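Local coordinates for protein putative NAD-dependent epimerase/dehydratase (Bacillus halodurans, PDB 3E8X) that binds NADP and is probably an NAD(P)-dependent epimerase or dehydratase of the short-chain dehydrogenase/reductase family, though its substrate is unknown, at residues I127-V132 and K202-L207; E157-S162 and I167-P172. One frame throughout, in Å; residues are numbered along the deposited sequence.

Contact 1: I127-V132 and K202-L207; sequences IMVSSV and KVIAEL. With NAP (NADP nicotinamide-adenine-dinucleotide phosphate), chain B.
Val-129 and Ile-204 make the tightest touch between strand residues 127-129 and helix residues 202-207. Their side chains cross at about a right angle, and the CD1 end of Ile-204 lies 3.4 Å from Val-129 CG2, closer than carbon atoms usually pack. Two residues back along the strand, Ile-127 slides past Ile-204 in the opposite direction, the CG2 branches of the two being 4.1 Å apart. Both branches of Ile-127 reach Leu-207 CD1, Ile-127 CD1 at 4.0 Å and CG2 scarcely farther. Leu-207 gets there although its CB starts off to one side, because chi1 of 61° wedges CG between the backbone N and the carbonyl carbon and swings CD1 onto the strand. The axes of strand 127-129 and helix 202-207 run almost antiparallel (171°) and approach to 10.3 Å.

Val-129 has a second task. While CG2 faces the helix, CG1 comes within 4.0 Å of O4D in the nicotinamide-side ribose of NADP. Just beyond the strand, Ser-131 OG lies 3.1 Å from C5N of the nicotinamide ring and hydrogen-bonds to Val-132 O at 2.8 Å, in the carbonyl plane. Further out, Leu-37 of helix 32-43 packs on Ile-204, and the backbone of Ile-127 hydrogen-bonds to Val-88 and Phe-90. Strand meets helix through apolar side chains, which implies burial of hydrocarbon rather than polar bonding; polar groups appear where the chain reaches the cofactor.

Contact 2: E157-S162 and I167-P172; sequences ELKRSS and IVRPGP. With NAP (NADP nicotinamide-adenine-dinucleotide phosphate), chain B.
Ile-167 meets two successive residues of helix 145-160 with two different parts of its side chain. Leu-158 points from the helix toward the strand, and the pair slide past each other in opposite directions. With CG of Leu-158 trans to the backbone N (chi1 -169°), its CD2 is brought to 3.8 Å from Ile-167 CG1. Lys-159 instead crosses Ile-167 at about a right angle: its aliphatic chain, extended beyond CG, runs over the methyl end, with Ile-167 CD1 3.8 Å from Lys-159 CG and nearly as close to CE. That extension carries the ammonium group on to Arg-169, where Lys-159 NZ stands 4.4 Å from Arg-169 NH2. A water accepts from both, at 3.2 Å from Lys-159 NZ and 3.0 Å from Arg-169 NH2, in the guanidinium plane, and probably eases the meeting of like charges. The same NH2 also forms a salt bridge with Asp-155, one turn earlier in the helix, which probably offsets the nearby positive charges.

Leu-158 O accepts from both Ser-161 N and Ser-161 OG, the hydroxyl at 2.6 Å on a lone pair in the carbonyl plane. Glu-157 and Arg-160 form a salt bridge and pack against Arg-160 and Glu-157 of the second subunit. Farther along the chain, Gly-171 O lies 3.7 Å from C4N of the nicotinamide. Helix 145-160 and strand 164-174 complete a beta-alpha-beta unit with strand 125-129, the repeating element of the Rossmann fold.

Overall arrangement
From the N terminus, the chain first builds the parallel strands 23-27, 47-52, 68-71 and 87-90, then reaches strand 125-129, where contact 1 begins. It continues through helix 145-160 and turns into strand 164-174, and contact 2 closes this short helix-to-strand loop. Only at helix 197-207 does contact 1 close its much longer loop, which therefore encloses contact 2 entirely. The two join side by side in the sheet: Ser-130 N lies 2.8 Å from Val-168 O and Val-132 N 3.0 Å from Pro-170 O, both probable hydrogen bonds. Together they tie helices 145-160 and 197-207 to neighbouring strands that both reach NADP toward their C-terminal ends.

Contact 1: I127-V132 and K202-L207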
ATOM      1  N   ILE A 127     -14.695 -11.546  -3.369  1.00 46.02           N
ATOM      2  CA  ILE A 127     -14.241 -11.396  -4.758  1.00 45.99           C
ATOM      3  C   ILE A 127     -13.644  -9.985  -4.966  1.00 45.74           C
ATOM      4  O   ILE A 127     -14.309  -8.963  -4.771  1.00 44.24           O
ATOM      5  CB  ILE A 127     -15.420 -11.615  -5.775  1.00 47.16           C
ATOM      6  CG1 ILE A 127     -16.375 -12.757  -5.288  1.00 48.63           C
ATOM      7  CG2 ILE A 127     -14.882 -11.756  -7.252  1.00 47.11           C
ATOM      8  CD1 ILE A 127     -15.735 -14.077  -5.122  1.00 49.42           C
HETATM    9  N   MSE A 128     -12.365  -9.954  -5.330  1.00 45.55           N
HETATM   10  CA  MSE A 128     -11.668  -8.757  -5.677  1.00 45.24           C
HETATM   11  C   MSE A 128     -11.698  -8.524  -7.194  1.00 45.31           C
HETATM   12  O   MSE A 128     -11.369  -9.405  -7.991  1.00 45.99           O
HETATM   13  CB  MSE A 128     -10.231  -8.873  -5.218  1.00 46.20           C
HETATM   14  CG  MSE A 128      -9.325  -7.806  -5.753  1.00 47.29           C
HETATM   15 SE   MSE A 128      -9.811  -6.152  -4.844  0.75 54.63          SE
HETATM   16  CE  MSE A 128      -9.070  -6.398  -3.102  1.00 40.24           C
ATOM     17  N   VAL A 129     -12.122  -7.326  -7.588  1.00 45.02           N
ATOM     18  CA  VAL A 129     -11.978  -6.849  -8.968  1.00 45.17           C
ATOM     19  C   VAL A 129     -10.701  -6.037  -9.007  1.00 44.12           C
ATOM     20  O   VAL A 129     -10.633  -4.939  -8.521  1.00 41.91           O
ATOM     21  CB  VAL A 129     -13.195  -6.023  -9.441  1.00 45.20           C
ATOM     22  CG1 VAL A 129     -13.050  -5.614 -10.893  1.00 46.05           C
ATOM     23  CG2 VAL A 129     -14.477  -6.825  -9.202  1.00 44.78           C
ATOM     24  N   SER A 130      -9.693  -6.640  -9.596  1.00 45.18           N
ATOM     25  CA  SER A 130      -8.387  -6.091  -9.694  1.00 46.13           C
ATOM     26  C   SER A 130      -8.120  -5.655 -11.145  1.00 46.63           C
ATOM     27  O   SER A 130      -8.976  -5.037 -11.779  1.00 48.01           O
ATOM     28  CB  SER A 130      -7.385  -7.153  -9.207  1.00 45.77           C
ATOM     29  OG  SER A 130      -6.098  -6.641  -9.154  1.00 44.64           O
ATOM     30  N   SER A 131      -6.910  -5.901 -11.636  1.00 47.27           N
ATOM     31  CA  SER A 131      -6.485  -5.475 -12.979  1.00 47.36           C
ATOM     32  C   SER A 131      -5.270  -6.298 -13.429  1.00 48.09           C
ATOM     33  O   SER A 131      -4.460  -6.714 -12.604  1.00 47.73           O
ATOM     34  CB  SER A 131      -6.126  -3.975 -12.969  1.00 48.61           C
ATOM     35  OG  SER A 131      -5.731  -3.438 -14.238  1.00 46.24           O
ATOM     36  N   VAL A 132      -5.149  -6.538 -14.742  1.00 48.51           N
ATOM     37  CA  VAL A 132      -3.835  -6.890 -15.324  1.00 47.86           C
ATOM     38  C   VAL A 132      -2.872  -5.702 -15.115  1.00 48.19           C
ATOM     39  O   VAL A 132      -3.291  -4.539 -14.893  1.00 47.85           O
ATOM     40  CB  VAL A 132      -3.912  -7.228 -16.866  1.00 47.73           C
ATOM     41  CG1 VAL A 132      -4.895  -8.361 -17.120  1.00 46.58           C
ATOM     42  CG2 VAL A 132      -4.281  -5.961 -17.671  1.00 46.56           C
ATOM     43  N   LYS A 202     -20.369 -10.618 -15.695  1.00 49.53           N
ATOM     44  CA  LYS A 202     -20.802 -11.991 -15.935  1.00 49.31           C
ATOM     45  C   LYS A 202     -19.839 -13.013 -15.319  1.00 48.54           C
ATOM     46  O   LYS A 202     -20.264 -13.993 -14.715  1.00 49.17           O
ATOM     47  CB  LYS A 202     -20.953 -12.248 -17.447  1.00 49.50           C
ATOM     48  CG  LYS A 202     -22.257 -11.799 -18.028  1.00 50.91           C
ATOM     49  CD  LYS A 202     -22.284 -11.971 -19.547  1.00 50.76           C
ATOM     50  CE  LYS A 202     -23.368 -11.139 -20.224  1.00 52.10           C
ATOM     51  NZ  LYS A 202     -24.719 -11.453 -19.711  1.00 50.84           N
ATOM     52  N   VAL A 203     -18.547 -12.795 -15.494  1.00 47.82           N
ATOM     53  CA  VAL A 203     -17.533 -13.622 -14.888  1.00 47.91           C
ATOM     54  C   VAL A 203     -17.642 -13.651 -13.349  1.00 48.91           C
ATOM     55  O   VAL A 203     -17.667 -14.705 -12.753  1.00 49.01           O
ATOM     56  CB  VAL A 203     -16.113 -13.179 -15.298  1.00 48.14           C
ATOM     57  CG1 VAL A 203     -15.058 -13.955 -14.489  1.00 46.49           C
ATOM     58  CG2 VAL A 203     -15.905 -13.370 -16.815  1.00 45.53           C
ATOM     59  N   ILE A 204     -17.769 -12.489 -12.731  1.00 49.11           N
ATOM     60  CA  ILE A 204     -17.862 -12.395 -11.278  1.00 49.00           C
ATOM     61  C   ILE A 204     -19.072 -13.137 -10.780  1.00 49.09           C
ATOM     62  O   ILE A 204     -18.964 -13.934  -9.870  1.00 49.38           O
ATOM     63  CB  ILE A 204     -17.926 -10.910 -10.787  1.00 48.82           C
ATOM     64  CG1 ILE A 204     -16.610 -10.202 -11.134  1.00 48.41           C
ATOM     65  CG2 ILE A 204     -18.282 -10.818  -9.247  1.00 47.38           C
ATOM     66  CD1 ILE A 204     -16.642  -8.642 -11.136  1.00 48.76           C
ATOM     67  N   ALA A 205     -20.242 -12.815 -11.335  1.00 49.01           N
ATOM     68  CA  ALA A 205     -21.511 -13.468 -10.953  1.00 48.49           C
ATOM     69  C   ALA A 205     -21.444 -15.005 -11.145  1.00 48.34           C
ATOM     70  O   ALA A 205     -21.979 -15.777 -10.351  1.00 47.30           O
ATOM     71  CB  ALA A 205     -22.694 -12.859 -11.732  1.00 47.17           C
ATOM     72  N   GLU A 206     -20.738 -15.451 -12.170  1.00 49.30           N
ATOM     73  CA  GLU A 206     -20.665 -16.875 -12.460  1.00 49.40           C
ATOM     74  C   GLU A 206     -19.932 -17.615 -11.337  1.00 49.55           C
ATOM     75  O   GLU A 206     -20.288 -18.751 -11.006  1.00 48.48           O
ATOM     76  CB  GLU A 206     -19.959 -17.122 -13.805  1.00 49.96           C
ATOM     77  CG  GLU A 206     -20.011 -18.560 -14.291  1.00 50.67           C
ATOM     78  CD  GLU A 206     -21.417 -19.042 -14.662  1.00 53.21           C
ATOM     79  OE1 GLU A 206     -22.342 -18.221 -14.854  1.00 55.42           O
ATOM     80  OE2 GLU A 206     -21.576 -20.254 -14.813  1.00 52.73           O
ATOM     81  N   LEU A 207     -18.922 -16.964 -10.752  1.00 49.45           N
ATOM     82  CA  LEU A 207     -18.014 -17.661  -9.821  1.00 49.42           C
ATOM     83  C   LEU A 207     -18.253 -17.384  -8.324  1.00 48.86           C
ATOM     84  O   LEU A 207     -17.691 -18.055  -7.485  1.00 47.42           O
ATOM     85  CB  LEU A 207     -16.536 -17.424 -10.247  1.00 49.77           C
ATOM     86  CG  LEU A 207     -15.878 -16.025 -10.312  1.00 50.17           C
ATOM     87  CD1 LEU A 207     -15.741 -15.430  -8.932  1.00 49.51           C
ATOM     88  CD2 LEU A 207     -14.500 -16.211 -10.949  1.00 49.99           C
TER
HETATM   89  PA  NAP B 500     -16.143   2.994 -11.988  0.60 55.92           P
HETATM   90  O1A NAP B 500     -15.198   4.174 -11.738  0.60 54.50           O
HETATM   91  O2A NAP B 500     -17.275   3.136 -12.982  0.60 54.76           O
HETATM   92  O5B NAP B 500     -16.657   2.515 -10.530  0.60 57.97           O
HETATM   93  C5B NAP B 500     -16.090   2.979  -9.290  0.60 57.19           C
HETATM   94  C4B NAP B 500     -17.133   3.183  -8.192  0.60 56.20           C
HETATM   95  O4B NAP B 500     -16.411   3.400  -6.967  0.60 55.38           O
HETATM   96  C3B NAP B 500     -18.070   4.404  -8.375  0.60 56.44           C
HETATM   97  O3B NAP B 500     -19.470   4.072  -8.400  0.60 55.22           O
HETATM   98  C2B NAP B 500     -17.808   5.274  -7.156  0.60 56.76           C
HETATM   99  O2B NAP B 500     -18.953   5.955  -6.588  0.60 56.73           O
HETATM  100  C1B NAP B 500     -17.237   4.242  -6.171  0.60 57.36           C
HETATM  101  N9A NAP B 500     -16.541   4.939  -5.059  0.60 57.64           N
HETATM  102  C8A NAP B 500     -15.606   5.895  -5.173  0.60 57.60           C
HETATM  103  N7A NAP B 500     -15.258   6.310  -3.939  0.60 57.19           N
HETATM  104  C5A NAP B 500     -15.984   5.596  -3.055  0.60 57.69           C
HETATM  105  C6A NAP B 500     -16.067   5.573  -1.659  0.60 57.58           C
HETATM  106  N6A NAP B 500     -15.292   6.393  -0.920  0.60 57.72           N
HETATM  107  N1A NAP B 500     -16.939   4.748  -1.034  0.60 57.44           N
HETATM  108  C2A NAP B 500     -17.714   3.939  -1.759  0.60 57.28           C
HETATM  109  N3A NAP B 500     -17.665   3.933  -3.106  0.60 57.93           N
HETATM  110  C4A NAP B 500     -16.805   4.748  -3.774  0.60 57.71           C
HETATM  111  O3  NAP B 500     -15.209   1.740 -12.474  0.60 57.07           O
HETATM  112  PN  NAP B 500     -15.621   0.480 -13.428  0.60 54.77           P
HETATM  113  O1N NAP B 500     -15.369   0.916 -14.845  0.60 56.46           O
HETATM  114  O2N NAP B 500     -16.920  -0.063 -12.873  0.60 51.55           O
HETATM  115  O5D NAP B 500     -14.434  -0.582 -13.226  0.60 53.03           O
HETATM  116  C5D NAP B 500     -14.372  -1.403 -12.066  0.60 54.57           C
HETATM  117  C4D NAP B 500     -12.915  -1.494 -11.648  0.60 54.59           C
HETATM  118  O4D NAP B 500     -12.120  -2.128 -12.651  0.60 53.96           O
HETATM  119  C3D NAP B 500     -12.305  -0.116 -11.440  0.60 54.57           C
HETATM  120  O3D NAP B 500     -12.606   0.329 -10.108  0.60 54.90           O
HETATM  121  C2D NAP B 500     -10.829  -0.306 -11.802  0.60 53.47           C
HETATM  122  O2D NAP B 500      -9.983  -0.342 -10.674  0.60 45.51           O
HETATM  123  C1D NAP B 500     -10.761  -1.672 -12.524  0.60 54.44           C
HETATM  124  N1N NAP B 500     -10.075  -1.684 -13.853  0.60 54.50           N
HETATM  125  C2N NAP B 500     -10.274  -0.722 -14.786  0.60 55.26           C
HETATM  126  C3N NAP B 500      -9.614  -0.790 -16.032  0.60 54.63           C
HETATM  127  C7N NAP B 500      -9.830   0.234 -17.124  0.60 54.32           C
HETATM  128  O7N NAP B 500      -9.499  -0.057 -18.288  0.60 49.75           O
HETATM  129  N7N NAP B 500     -10.426   1.397 -16.809  0.60 53.88           N
HETATM  130  C4N NAP B 500      -8.754  -1.859 -16.293  0.60 55.03           C
HETATM  131  C5N NAP B 500      -8.573  -2.831 -15.324  0.60 54.50           C
HETATM  132  C6N NAP B 500      -9.249  -2.715 -14.121  0.60 53.48           C
HETATM  133  P2B NAP B 500     -19.764   7.191  -7.292  0.60 55.25           P
HETATM  134  O1X NAP B 500     -20.813   6.558  -8.166  0.60 53.94           O
HETATM  135  O2X NAP B 500     -20.375   7.942  -6.113  0.60 56.56           O
HETATM  136  O3X NAP B 500     -18.696   7.910  -8.090  0.60 54.50           O

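Contact 2: E157-S162 and I167-P172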
ATOM      1  N   GLU A 157      -2.791  -8.112   0.247  1.00 46.73           N
ATOM      2  CA  GLU A 157      -3.503  -8.112   1.514  1.00 47.04           C
ATOM      3  C   GLU A 157      -4.588  -9.223   1.565  1.00 46.67           C
ATOM      4  O   GLU A 157      -4.720  -9.952   2.540  1.00 45.62           O
ATOM      5  CB  GLU A 157      -4.119  -6.725   1.757  1.00 47.08           C
ATOM      6  CG  GLU A 157      -4.780  -6.585   3.118  1.00 47.90           C
ATOM      7  CD  GLU A 157      -3.809  -6.225   4.253  1.00 52.86           C
ATOM      8  OE1 GLU A 157      -2.582  -5.970   4.046  1.00 52.26           O
ATOM      9  OE2 GLU A 157      -4.333  -6.115   5.378  1.00 56.75           O
ATOM     10  N   LEU A 158      -5.361  -9.348   0.495  1.00 48.11           N
ATOM     11  CA  LEU A 158      -6.363 -10.413   0.355  1.00 47.73           C
ATOM     12  C   LEU A 158      -5.739 -11.799   0.372  1.00 47.76           C
ATOM     13  O   LEU A 158      -6.237 -12.699   1.060  1.00 46.62           O
ATOM     14  CB  LEU A 158      -7.184 -10.221  -0.933  1.00 48.80           C
ATOM     15  CG  LEU A 158      -8.442 -11.092  -1.126  1.00 47.34           C
ATOM     16  CD1 LEU A 158      -9.326 -11.078   0.119  1.00 44.88           C
ATOM     17  CD2 LEU A 158      -9.227 -10.662  -2.447  1.00 47.34           C
ATOM     18  N   LYS A 159      -4.642 -11.951  -0.357  1.00 47.57           N
ATOM     19  CA  LYS A 159      -3.932 -13.217  -0.402  1.00 48.76           C
ATOM     20  C   LYS A 159      -3.355 -13.633   0.955  1.00 48.75           C
ATOM     21  O   LYS A 159      -3.215 -14.815   1.188  1.00 49.97           O
ATOM     22  CB  LYS A 159      -2.797 -13.217  -1.457  1.00 48.72           C
ATOM     23  CG  LYS A 159      -3.218 -13.168  -2.891  1.00 49.60           C
ATOM     24  CD  LYS A 159      -1.973 -13.048  -3.824  1.00 50.00           C
ATOM     25  CE  LYS A 159      -2.325 -13.107  -5.298  1.00 52.83           C
ATOM     26  NZ  LYS A 159      -1.124 -13.379  -6.197  1.00 50.75           N
ATOM     27  N   ARG A 160      -2.974 -12.677   1.812  1.00 48.38           N
ATOM     28  CA  ARG A 160      -2.524 -12.941   3.171  1.00 47.72           C
ATOM     29  C   ARG A 160      -3.672 -13.155   4.156  1.00 47.58           C
ATOM     30  O   ARG A 160      -3.457 -13.580   5.264  1.00 46.76           O
ATOM     31  CB  ARG A 160      -1.663 -11.780   3.694  1.00 48.09           C
ATOM     32  CG  ARG A 160      -0.286 -11.625   3.063  1.00 47.93           C
ATOM     33  CD  ARG A 160       0.570 -10.595   3.803  1.00 48.26           C
ATOM     34  NE  ARG A 160      -0.036  -9.254   3.710  1.00 47.27           N
ATOM     35  CZ  ARG A 160       0.275  -8.349   2.790  1.00 47.54           C
ATOM     36  NH1 ARG A 160       1.215  -8.574   1.874  1.00 45.52           N
ATOM     37  NH2 ARG A 160      -0.372  -7.197   2.792  1.00 47.64           N
ATOM     38  N   SER A 161      -4.896 -12.839   3.767  1.00 48.69           N
ATOM     39  CA  SER A 161      -6.051 -12.952   4.662  1.00 47.94           C
ATOM     40  C   SER A 161      -6.487 -14.404   4.854  1.00 48.60           C
ATOM     41  O   SER A 161      -6.005 -15.318   4.198  1.00 49.01           O
ATOM     42  CB  SER A 161      -7.237 -12.151   4.085  1.00 47.81           C
ATOM     43  OG  SER A 161      -7.877 -12.845   3.027  1.00 45.12           O
ATOM     44  N   SER A 162      -7.447 -14.604   5.745  1.00 49.41           N
ATOM     45  CA  SER A 162      -8.052 -15.914   5.938  1.00 50.32           C
ATOM     46  C   SER A 162      -9.295 -16.152   5.071  1.00 50.04           C
ATOM     47  O   SER A 162     -10.003 -17.132   5.278  1.00 50.97           O
ATOM     48  CB  SER A 162      -8.476 -16.047   7.391  1.00 51.06           C
ATOM     49  OG  SER A 162      -9.643 -15.258   7.581  1.00 54.84           O
ATOM     50  N   ILE A 167      -9.598 -13.530  -6.937  1.00 48.96           N
ATOM     51  CA  ILE A 167      -9.111 -12.285  -7.561  1.00 49.02           C
ATOM     52  C   ILE A 167      -9.188 -12.395  -9.104  1.00 49.33           C
ATOM     53  O   ILE A 167      -8.569 -13.279  -9.751  1.00 47.76           O
ATOM     54  CB  ILE A 167      -7.640 -11.900  -7.168  1.00 49.60           C
ATOM     55  CG1 ILE A 167      -7.469 -11.749  -5.628  1.00 50.04           C
ATOM     56  CG2 ILE A 167      -7.206 -10.613  -7.853  1.00 47.62           C
ATOM     57  CD1 ILE A 167      -6.007 -11.907  -5.122  1.00 46.26           C
ATOM     58  N   VAL A 168     -10.022 -11.501  -9.635  1.00 49.68           N
ATOM     59  CA  VAL A 168     -10.298 -11.350 -11.080  1.00 49.17           C
ATOM     60  C   VAL A 168      -9.538 -10.126 -11.560  1.00 48.56           C
ATOM     61  O   VAL A 168      -9.798  -9.024 -11.113  1.00 48.24           O
ATOM     62  CB  VAL A 168     -11.822 -11.188 -11.326  1.00 49.38           C
ATOM     63  CG1 VAL A 168     -12.167 -11.264 -12.836  1.00 46.79           C
ATOM     64  CG2 VAL A 168     -12.574 -12.268 -10.523  1.00 46.91           C
ATOM     65  N   ARG A 169      -8.605 -10.347 -12.485  1.00 48.67           N
ATOM     66  CA  ARG A 169      -7.802  -9.277 -13.074  1.00 48.52           C
ATOM     67  C   ARG A 169      -8.209  -9.041 -14.528  1.00 49.44           C
ATOM     68  O   ARG A 169      -7.619  -9.630 -15.438  1.00 49.04           O
ATOM     69  CB  ARG A 169      -6.304  -9.642 -12.966  1.00 48.02           C
ATOM     70  CG  ARG A 169      -5.821  -9.623 -11.533  1.00 46.86           C
ATOM     71  CD  ARG A 169      -4.452 -10.230 -11.333  1.00 48.55           C
ATOM     72  NE  ARG A 169      -3.955  -9.850 -10.016  1.00 46.32           N
ATOM     73  CZ  ARG A 169      -2.778 -10.198  -9.516  1.00 48.72           C
ATOM     74  NH1 ARG A 169      -1.943 -10.964 -10.188  1.00 45.88           N
ATOM     75  NH2 ARG A 169      -2.417  -9.721  -8.339  1.00 50.68           N
ATOM     76  N   PRO A 170      -9.230  -8.186 -14.770  1.00 50.14           N
ATOM     77  CA  PRO A 170      -9.547  -7.898 -16.161  1.00 50.45           C
ATOM     78  C   PRO A 170      -8.440  -7.145 -16.876  1.00 50.06           C
ATOM     79  O   PRO A 170      -7.697  -6.374 -16.248  1.00 51.36           O
ATOM     80  CB  PRO A 170     -10.811  -7.032 -16.102  1.00 50.57           C
ATOM     81  CG  PRO A 170     -11.152  -6.862 -14.690  1.00 51.88           C
ATOM     82  CD  PRO A 170     -10.097  -7.464 -13.836  1.00 51.67           C
ATOM     83  N   GLY A 171      -8.345  -7.381 -18.183  1.00 49.80           N
ATOM     84  CA  GLY A 171      -7.651  -6.501 -19.126  1.00 48.85           C
ATOM     85  C   GLY A 171      -8.275  -5.112 -19.209  1.00 48.94           C
ATOM     86  O   GLY A 171      -9.220  -4.793 -18.466  1.00 49.74           O
ATOM     87  N   PRO A 172      -7.756  -4.269 -20.120  1.00 48.75           N
ATOM     88  CA  PRO A 172      -8.331  -2.962 -20.446  1.00 48.68           C
ATOM     89  C   PRO A 172      -9.847  -3.063 -20.635  1.00 48.93           C
ATOM     90  O   PRO A 172     -10.297  -3.945 -21.342  1.00 48.89           O
ATOM     91  CB  PRO A 172      -7.638  -2.609 -21.773  1.00 48.45           C
ATOM     92  CG  PRO A 172      -6.249  -3.280 -21.637  1.00 48.90           C
ATOM     93  CD  PRO A 172      -6.572  -4.583 -20.961  1.00 48.74           C
TER
HETATM   94  PA  NAP B 500     -16.143   2.994 -11.988  0.60 55.92           P
HETATM   95  O1A NAP B 500     -15.198   4.174 -11.738  0.60 54.50           O
HETATM   96  O2A NAP B 500     -17.275   3.136 -12.982  0.60 54.76           O
HETATM   97  O5B NAP B 500     -16.657   2.515 -10.530  0.60 57.97           O
HETATM   98  C5B NAP B 500     -16.090   2.979  -9.290  0.60 57.19           C
HETATM   99  C4B NAP B 500     -17.133   3.183  -8.192  0.60 56.20           C
HETATM  100  O4B NAP B 500     -16.411   3.400  -6.967  0.60 55.38           O
HETATM  101  C3B NAP B 500     -18.070   4.404  -8.375  0.60 56.44           C
HETATM  102  O3B NAP B 500     -19.470   4.072  -8.400  0.60 55.22           O
HETATM  103  C2B NAP B 500     -17.808   5.274  -7.156  0.60 56.76           C
HETATM  104  O2B NAP B 500     -18.953   5.955  -6.588  0.60 56.73           O
HETATM  105  C1B NAP B 500     -17.237   4.242  -6.171  0.60 57.36           C
HETATM  106  N9A NAP B 500     -16.541   4.939  -5.059  0.60 57.64           N
HETATM  107  C8A NAP B 500     -15.606   5.895  -5.173  0.60 57.60           C
HETATM  108  N7A NAP B 500     -15.258   6.310  -3.939  0.60 57.19           N
HETATM  109  C5A NAP B 500     -15.984   5.596  -3.055  0.60 57.69           C
HETATM  110  C6A NAP B 500     -16.067   5.573  -1.659  0.60 57.58           C
HETATM  111  N6A NAP B 500     -15.292   6.393  -0.920  0.60 57.72           N
HETATM  112  N1A NAP B 500     -16.939   4.748  -1.034  0.60 57.44           N
HETATM  113  C2A NAP B 500     -17.714   3.939  -1.759  0.60 57.28           C
HETATM  114  N3A NAP B 500     -17.665   3.933  -3.106  0.60 57.93           N
HETATM  115  C4A NAP B 500     -16.805   4.748  -3.774  0.60 57.71           C
HETATM  116  O3  NAP B 500     -15.209   1.740 -12.474  0.60 57.07           O
HETATM  117  PN  NAP B 500     -15.621   0.480 -13.428  0.60 54.77           P
HETATM  118  O1N NAP B 500     -15.369   0.916 -14.845  0.60 56.46           O
HETATM  119  O2N NAP B 500     -16.920  -0.063 -12.873  0.60 51.55           O
HETATM  120  O5D NAP B 500     -14.434  -0.582 -13.226  0.60 53.03           O
HETATM  121  C5D NAP B 500     -14.372  -1.403 -12.066  0.60 54.57           C
HETATM  122  C4D NAP B 500     -12.915  -1.494 -11.648  0.60 54.59           C
HETATM  123  O4D NAP B 500     -12.120  -2.128 -12.651  0.60 53.96           O
HETATM  124  C3D NAP B 500     -12.305  -0.116 -11.440  0.60 54.57           C
HETATM  125  O3D NAP B 500     -12.606   0.329 -10.108  0.60 54.90           O
HETATM  126  C2D NAP B 500     -10.829  -0.306 -11.802  0.60 53.47           C
HETATM  127  O2D NAP B 500      -9.983  -0.342 -10.674  0.60 45.51           O
HETATM  128  C1D NAP B 500     -10.761  -1.672 -12.524  0.60 54.44           C
HETATM  129  N1N NAP B 500     -10.075  -1.684 -13.853  0.60 54.50           N
HETATM  130  C2N NAP B 500     -10.274  -0.722 -14.786  0.60 55.26           C
HETATM  131  C3N NAP B 500      -9.614  -0.790 -16.032  0.60 54.63           C
HETATM  132  C7N NAP B 500      -9.830   0.234 -17.124  0.60 54.32           C
HETATM  133  O7N NAP B 500      -9.499  -0.057 -18.288  0.60 49.75           O
HETATM  134  N7N NAP B 500     -10.426   1.397 -16.809  0.60 53.88           N
HETATM  135  C4N NAP B 500      -8.754  -1.859 -16.293  0.60 55.03           C
HETATM  136  C5N NAP B 500      -8.573  -2.831 -15.324  0.60 54.50           C
HETATM  137  C6N NAP B 500      -9.249  -2.715 -14.121  0.60 53.48           C
HETATM  138  P2B NAP B 500     -19.764   7.191  -7.292  0.60 55.25           P
HETATM  139  O1X NAP B 500     -20.813   6.558  -8.166  0.60 53.94           O
HETATM  140  O2X NAP B 500     -20.375   7.942  -6.113  0.60 56.56           O
HETATM  141  O3X NAP B 500     -18.696   7.910  -8.090  0.60 54.50           O
HETATM  142  O   HOH W   1      -0.349 -10.297  -6.250  1.00 48.84           O